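Local coordinates for complement C1r subcomponent (Homo sapiens, PDB 6F1D), which is a serine protease of the C1 complex of complement that cleaves and activates C1s, with which it associates in the classical pathway, at the calcium ion site. Residues are numbered along the deposited sequence; one frame, centred on the assembly and turned at random.

The calcium ion site. Residues 24, 53, 62-63, 99-100, 102-103. With CA (calcium ion), chain B.
Loops at one end of the CUB2 beta-sandwich gather around a calcium ion, forming the acidic metal site typical of calcium-binding CUB domains. The ion is at least seven-coordinate, held by three carboxylates, a backbone carbonyl and two waters. Asp63, just ahead of strand 64-69, takes it in the fork of its carboxylate, OD1 at 2.6 Å and OD2 at 2.5 Å from the calcium. Its CG lies anti to the carbonyl carbon (chi1 -53°), turning this fork toward the metal. Glu53 and Asp100 instead offer one oxygen each. The Glu53 chain runs extended, with CG anti to the backbone N (chi1 179°), and touches the calcium by its tip, OE2, at 2.3 Å. Asp100 is short and folded, its CG in the crowded position between the backbone N and the carbonyl carbon (chi1 69°), so that OD1 points at the ion while OD2 turns away. The main-chain O of Ser102 adds a neutral protein ligand 2.5 Å from the calcium.

Hydrogen bonds from Tyr24 and from the Asp100 backbone hold the bidentate Asp63 in place. Tyr24 approaches with its phenol edge, and OD2 lies in the plane of the ring, accepting the hydroxyl through its anti lone pair while its other side serves calcium. That hydroxyl also receives the backbone N-H of Glu53 in a nearly straight bond, so Tyr24 ties together two points of the loop between strands 40-46 and 64-69. On the other oxygen, the Asp100 N-H reaches OD1 from above the carboxylate plane. Calcium probably offsets the mutual repulsion of the three carboxylates. Water 1 bridges the ion to the Asp100 backbone O, 2.9 Å from the water oxygen.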
loop_
_atom_site.group_PDB
_atom_site.type_symbol
_atom_site.label_atom_id
_atom_site.label_comp_id
_atom_site.label_asym_id
_atom_site.label_seq_id
_atom_site.Cartn_x
_atom_site.Cartn_y
_atom_site.Cartn_z
ATOM N N TYR A 24 -11.373 -6.783 1.202
ATOM C CA TYR A 24 -10.678 -6.528 2.467
ATOM C C TYR A 24 -11.672 -6.228 3.599
ATOM O O TYR A 24 -12.793 -5.767 3.368
ATOM C CB TYR A 24 -9.650 -5.422 2.325
ATOM C CG TYR A 24 -10.163 -4.162 1.711
ATOM C CD1 TYR A 24 -10.869 -3.257 2.473
ATOM C CD2 TYR A 24 -9.927 -3.889 0.362
ATOM C CE1 TYR A 24 -11.363 -2.075 1.934
ATOM C CE2 TYR A 24 -10.406 -2.696 -0.211
ATOM C CZ TYR A 24 -11.130 -1.808 0.595
ATOM O OH TYR A 24 -11.584 -0.605 0.092
ATOM N N GLU A 53 -12.359 1.340 -2.265
ATOM C CA GLU A 53 -13.643 2.019 -2.398
ATOM C C GLU A 53 -13.423 3.535 -2.496
ATOM O O GLU A 53 -12.578 4.096 -1.771
ATOM C CB GLU A 53 -14.522 1.644 -1.186
ATOM C CG GLU A 53 -15.934 2.297 -1.159
ATOM C CD GLU A 53 -16.657 2.053 0.161
ATOM O OE1 GLU A 53 -17.902 2.161 0.206
ATOM O OE2 GLU A 53 -15.987 1.782 1.175
ATOM N N TYR A 62 -13.567 7.301 2.127
ATOM C CA TYR A 62 -14.023 6.081 2.795
ATOM C C TYR A 62 -12.834 5.283 3.290
ATOM O O TYR A 62 -12.626 5.134 4.497
ATOM C CB TYR A 62 -14.852 5.247 1.821
ATOM C CG TYR A 62 -16.160 5.900 1.396
ATOM C CD1 TYR A 62 -16.540 5.936 0.056
ATOM C CD2 TYR A 62 -17.025 6.482 2.339
ATOM C CE1 TYR A 62 -17.710 6.507 -0.333
ATOM C CE2 TYR A 62 -18.204 7.059 1.940
ATOM C CZ TYR A 62 -18.544 7.047 0.597
ATOM O OH TYR A 62 -19.717 7.627 0.199
ATOM N N ASP A 63 -12.064 4.753 2.358
ATOM C CA ASP A 63 -10.912 3.912 2.641
ATOM C C ASP A 63 -9.727 4.602 1.998
ATOM O O ASP A 63 -9.910 5.291 0.996
ATOM C CB ASP A 63 -11.042 2.480 2.034
ATOM C CG ASP A 63 -12.328 1.783 2.419
ATOM O OD1 ASP A 63 -12.941 2.136 3.446
ATOM O OD2 ASP A 63 -12.753 0.872 1.671
ATOM N N THR A 99 -9.573 1.483 6.527
ATOM C CA THR A 99 -10.835 1.170 5.877
ATOM C C THR A 99 -11.964 1.461 6.836
ATOM O O THR A 99 -11.817 1.358 8.066
ATOM C CB THR A 99 -10.924 -0.293 5.414
ATOM O OG1 THR A 99 -10.920 -1.158 6.563
ATOM C CG2 THR A 99 -9.708 -0.663 4.570
ATOM N N ASP A 100 -13.106 1.806 6.280
ATOM C CA ASP A 100 -14.227 2.201 7.117
ATOM C C ASP A 100 -15.129 0.993 7.368
ATOM O O ASP A 100 -14.718 -0.144 7.155
ATOM C CB ASP A 100 -14.994 3.354 6.470
ATOM C CG ASP A 100 -15.744 2.934 5.180
ATOM O OD1 ASP A 100 -15.622 1.768 4.719
ATOM O OD2 ASP A 100 -16.456 3.809 4.611
ATOM N N SER A 102 -17.855 -0.405 5.931
ATOM C CA SER A 102 -18.650 -1.195 4.984
ATOM C C SER A 102 -18.040 -1.176 3.584
ATOM O O SER A 102 -17.135 -0.385 3.271
ATOM C CB SER A 102 -20.076 -0.670 4.899
ATOM O OG SER A 102 -20.035 0.618 4.264
ATOM N N GLY A 103 -18.590 -2.041 2.733
ATOM C CA GLY A 103 -18.243 -2.138 1.331
ATOM C C GLY A 103 -17.481 -3.426 1.019
ATOM O O GLY A 103 -16.880 -4.064 1.890
HETATM CA CA CA B . -14.904 0.561 2.834
HETATM O O HOH W 1 -14.127 -0.951 4.416
HETATM O O HOH W 2 -14.802 -1.471 1.315
#